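Local coordinates for protein lectin (PDB 5T1X) that binds mannose as one chain of a heterotetrameric, GNA-related plant lectin and agglutinates rabbit erythrocytes, at residues Leu1-Leu6 against His17-Gly21; Leu55-Leu61 against Gly81-Ala85. One frame throughout, in Å; residues are numbered along the deposited sequence.

Interaction 1: residues Leu1-Leu6 against His17-Gly21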
# COMPACT_ATOMS: atom_id res chain seq x y z
N LEU A 1 -1.08 -4.36 11.53
CA LEU A 1 -2.09 -4.25 10.48
C LEU A 1 -2.37 -2.78 10.19
O LEU A 1 -2.44 -2.00 11.13
CB LEU A 1 -3.37 -4.96 11.00
CG LEU A 1 -4.54 -5.19 10.05
CD1 LEU A 1 -4.16 -6.15 8.94
CD2 LEU A 1 -5.71 -5.77 10.80
N GLY A 2 -2.53 -2.42 8.92
CA GLY A 2 -2.87 -1.05 8.58
C GLY A 2 -4.37 -0.88 8.69
O GLY A 2 -5.09 -1.87 8.77
N THR A 3 -4.87 0.37 8.69
CA THR A 3 -6.33 0.56 8.72
C THR A 3 -6.96 0.13 7.40
O THR A 3 -8.12 -0.27 7.38
CB THR A 3 -6.68 2.03 9.01
OG1 THR A 3 -6.07 2.86 8.01
CG2 THR A 3 -6.27 2.47 10.39
N ASN A 4 -6.18 0.20 6.32
CA ASN A 4 -6.65 -0.08 4.96
C ASN A 4 -5.69 -1.00 4.18
O ASN A 4 -5.75 -1.07 2.95
CB ASN A 4 -6.82 1.25 4.22
CG ASN A 4 -5.60 2.13 4.33
OD1 ASN A 4 -4.49 1.67 4.64
ND2 ASN A 4 -5.79 3.43 4.18
N TYR A 5 -4.78 -1.70 4.88
CA TYR A 5 -3.89 -2.65 4.21
C TYR A 5 -3.53 -3.81 5.12
O TYR A 5 -3.60 -3.69 6.35
CB TYR A 5 -2.60 -1.98 3.69
CG TYR A 5 -1.65 -1.49 4.77
CD1 TYR A 5 -0.79 -2.37 5.42
CD2 TYR A 5 -1.57 -0.14 5.10
CE1 TYR A 5 0.07 -1.93 6.43
CE2 TYR A 5 -0.68 0.32 6.07
CZ TYR A 5 0.13 -0.58 6.73
OH TYR A 5 1.00 -0.16 7.71
N LEU A 6 -3.12 -4.91 4.48
CA LEU A 6 -2.62 -6.12 5.10
C LEU A 6 -1.30 -6.47 4.41
O LEU A 6 -1.29 -6.65 3.19
CB LEU A 6 -3.65 -7.26 4.95
CG LEU A 6 -3.22 -8.66 5.39
CD1 LEU A 6 -3.29 -8.81 6.87
CD2 LEU A 6 -4.10 -9.73 4.76
N HIS A 17 -11.55 -5.68 10.50
CA HIS A 17 -11.83 -4.83 9.34
C HIS A 17 -10.62 -4.20 8.70
O HIS A 17 -9.65 -3.86 9.38
CB HIS A 17 -12.71 -3.63 9.75
CG HIS A 17 -14.03 -3.95 10.37
ND1 HIS A 17 -15.21 -3.71 9.71
CD2 HIS A 17 -14.31 -4.38 11.62
CE1 HIS A 17 -16.17 -4.03 10.55
NE2 HIS A 17 -15.68 -4.45 11.71
N LEU A 18 -10.75 -3.94 7.40
CA LEU A 18 -9.97 -3.01 6.58
C LEU A 18 -11.00 -2.03 6.08
O LEU A 18 -12.09 -2.46 5.69
CB LEU A 18 -9.20 -3.65 5.43
CG LEU A 18 -8.06 -4.64 5.73
CD1 LEU A 18 -7.31 -4.94 4.46
CD2 LEU A 18 -7.08 -4.10 6.78
N LYS A 19 -10.74 -0.71 6.14
CA LYS A 19 -11.77 0.23 5.71
C LYS A 19 -11.17 1.41 4.98
O LYS A 19 -10.15 1.94 5.40
CB LYS A 19 -12.61 0.72 6.92
CG LYS A 19 -13.84 1.55 6.57
CD LYS A 19 -14.70 1.82 7.81
CE LYS A 19 -15.93 2.65 7.53
NZ LYS A 19 -16.94 1.91 6.73
N ASN A 20 -11.84 1.84 3.91
CA ASN A 20 -11.44 3.05 3.18
C ASN A 20 -12.74 3.73 2.73
O ASN A 20 -13.41 3.24 1.82
CB ASN A 20 -10.46 2.76 2.04
CG ASN A 20 -9.76 4.01 1.55
OD1 ASN A 20 -10.22 5.14 1.75
ND2 ASN A 20 -8.66 3.83 0.84
N GLY A 21 -13.14 4.79 3.45
CA GLY A 21 -14.40 5.49 3.20
C GLY A 21 -15.57 4.56 3.49
O GLY A 21 -15.59 3.90 4.53
O HOH W 1 -7.49 -2.46 10.44
O HOH W 2 -8.56 4.36 4.83
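The N-terminal segment Leu1-Leu6 curls back on itself, with a weak hydrogen bond from Gly2 N to Tyr5 O (3.1 Å), and sets its bend against the strand that ends at Asn20. The backbones come closest at Asn4 and Leu18, whose CA atoms lie 4.7 Å apart. One direct hydrogen bond joins them, Lys19 N to Thr3 O (2.9 Å); Leu18 CA also approaches that carbonyl at 3.4 Å, a CA-H...O contact. Two waters extend the seam: water 1 donates to Gly2 O and His17 O, while water 2 donates to Lys19 O and accepts from Asn4 ND2. Gly2 suits the tight curl because a CB there would run into the Tyr5 ring.

Leu18 is the apolar centre of the contact; its two methyl branches suit it to fill the space between Leu1 and Leu6. Leu18 CD2 meets Leu1 CD1 at 4.2 Å, Leu18 CD1 lies 4.4 Å from Leu6 CB, and Leu18 CD2 also packs 3.5 Å from Tyr5 O. Lys19 leads its long chain away along the exposed side, where Lys19 NZ makes a weak hydrogen bond to Gly21 O.

Asn4 ND2 and Tyr5 OH bond to Asn7 and Asp94 of the neighbouring subunit. Within the chain, strand 5-7 pairs with strand 84-88 and strand 16-20 with strand 23-27, so the contact bridges two of the three antiparallel sheets of the beta-prism II fold of bulb-type lectins.

Interaction 2: residues Leu55-Leu61 against Gly81-Ala85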
# COMPACT_ATOMS: atom_id res chain seq x y z
N LEU A 55 -1.66 -13.14 4.11
CA LEU A 55 -1.10 -12.88 2.79
C LEU A 55 0.25 -13.56 2.74
O LEU A 55 1.11 -13.27 3.58
CB LEU A 55 -1.02 -11.36 2.55
CG LEU A 55 -0.45 -10.85 1.22
CD1 LEU A 55 -1.33 -11.24 0.04
CD2 LEU A 55 -0.31 -9.34 1.25
N THR A 56 0.43 -14.51 1.83
CA THR A 56 1.69 -15.27 1.73
C THR A 56 2.82 -14.41 1.16
O THR A 56 2.59 -13.32 0.64
CB THR A 56 1.52 -16.55 0.89
OG1 THR A 56 1.42 -16.23 -0.50
CG2 THR A 56 0.35 -17.40 1.32
N ASP A 57 4.06 -14.94 1.26
CA ASP A 57 5.27 -14.29 0.74
C ASP A 57 5.29 -14.33 -0.80
O ASP A 57 6.20 -13.78 -1.40
CB ASP A 57 6.53 -14.96 1.32
CG ASP A 57 6.69 -14.80 2.82
OD1 ASP A 57 6.09 -13.86 3.39
OD2 ASP A 57 7.45 -15.60 3.42
N TYR A 58 4.26 -14.93 -1.42
CA TYR A 58 4.11 -14.99 -2.88
C TYR A 58 2.90 -14.14 -3.33
O TYR A 58 2.55 -14.12 -4.51
CB TYR A 58 3.98 -16.45 -3.35
CG TYR A 58 5.19 -17.27 -3.00
CD1 TYR A 58 6.29 -17.36 -3.85
CD2 TYR A 58 5.26 -17.97 -1.79
CE1 TYR A 58 7.42 -18.10 -3.52
CE2 TYR A 58 6.39 -18.71 -1.44
CZ TYR A 58 7.47 -18.76 -2.30
OH TYR A 58 8.57 -19.51 -1.97
N GLY A 59 2.31 -13.41 -2.38
CA GLY A 59 1.21 -12.49 -2.64
C GLY A 59 -0.16 -13.10 -2.76
O GLY A 59 -1.06 -12.50 -3.34
N GLU A 60 -0.35 -14.30 -2.18
CA GLU A 60 -1.64 -14.96 -2.23
C GLU A 60 -2.42 -14.68 -0.96
O GLU A 60 -1.89 -14.86 0.14
CB GLU A 60 -1.43 -16.47 -2.42
CG GLU A 60 -2.67 -17.23 -2.85
CD GLU A 60 -2.41 -18.69 -3.20
OE1 GLU A 60 -1.36 -19.24 -2.81
OE2 GLU A 60 -3.28 -19.29 -3.87
N LEU A 61 -3.67 -14.21 -1.10
CA LEU A 61 -4.56 -14.04 0.06
C LEU A 61 -5.08 -15.41 0.48
O LEU A 61 -5.43 -16.21 -0.39
CB LEU A 61 -5.74 -13.11 -0.28
CG LEU A 61 -5.42 -11.62 -0.39
CD1 LEU A 61 -6.54 -10.91 -1.10
CD2 LEU A 61 -5.21 -10.98 0.99
N GLY A 81 8.68 -12.53 -1.79
CA GLY A 81 8.99 -11.17 -1.38
C GLY A 81 7.95 -10.61 -0.45
O GLY A 81 7.23 -11.37 0.21
N ASN A 82 7.88 -9.27 -0.38
CA ASN A 82 6.95 -8.52 0.48
C ASN A 82 5.81 -7.98 -0.34
O ASN A 82 6.04 -7.28 -1.34
CB ASN A 82 7.69 -7.36 1.18
CG ASN A 82 8.86 -7.79 2.04
OD1 ASN A 82 8.76 -8.71 2.85
ND2 ASN A 82 9.99 -7.12 1.89
N TYR A 83 4.58 -8.29 0.08
CA TYR A 83 3.37 -7.89 -0.64
C TYR A 83 2.46 -7.06 0.24
O TYR A 83 2.61 -7.06 1.47
CB TYR A 83 2.62 -9.14 -1.14
CG TYR A 83 3.33 -9.82 -2.29
CD1 TYR A 83 2.94 -9.59 -3.61
CD2 TYR A 83 4.42 -10.66 -2.07
CE1 TYR A 83 3.63 -10.17 -4.68
CE2 TYR A 83 5.13 -11.22 -3.13
CZ TYR A 83 4.73 -10.96 -4.44
OH TYR A 83 5.41 -11.50 -5.50
N ALA A 84 1.52 -6.36 -0.38
CA ALA A 84 0.54 -5.55 0.35
C ALA A 84 -0.84 -5.69 -0.29
O ALA A 84 -0.97 -5.48 -1.50
CB ALA A 84 0.97 -4.09 0.37
N ALA A 85 -1.85 -6.05 0.52
CA ALA A 85 -3.25 -6.10 0.08
C ALA A 85 -3.86 -4.79 0.56
O ALA A 85 -3.86 -4.53 1.76
CB ALA A 85 -3.98 -7.30 0.66
O HOH W 3 6.86 -11.31 3.00
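Leu55, Leu61 and Ala85 form the apolar centre: Leu55 CD2 lies 3.8 Å from Tyr83 CB and 4.2 Å from Ala85 CB, and Leu61 CD2 reaches Ala85 CB at 3.9 Å. Alanine's small side chain leaves room for both leucines. Next comes the Tyr83 ring, laid against Gly59, whose CA sits 3.6 Å from the ring centroid and over its face, a CH-pi contact. A CB on Gly59 would strike the ring, and its positive phi also favours glycine. Thr56 to Gly59 form a type I beta turn in the connection between strands 52-55 and 61-64, antiparallel neighbours in one sheet of the bulb-type lectin domain, a beta-prism II fold. Thr56 OG1 braces it, accepting from Tyr58 N (3.3 Å), an ST turn, and from Glu60 N (3.1 Å). Tyr83 OH bonds to Val79 O. At the polar edge, Gly81 N donates to Asp57 O (2.8 Å), while water 3 bridges Asp57 OD1 (2.7 Å) and Gly81 O (2.8 Å).

How the interactions relate
Both interactions converge on the sheet of strands 5-7, 84-88 and 92-103, each tying it to a different one of the other two sheets. They meet directly through Leu6 and Ala85: Leu6 O lies 2.8 Å from Ala85 N, a probable hydrogen bond between neighbouring strands, and Leu6 CD2 packs on Leu61 CD2 at 4.1 Å, joining their apolar sides. Interaction 1 is only partly buried, and waters link its two segments, one between backbone carbonyls and one through the Asn4 side chain. Interaction 2 is mostly buried and relies more on carbon contacts, with an aromatic face against glycine; its direct hydrogen bond and its water lie at its partly exposed polar edge.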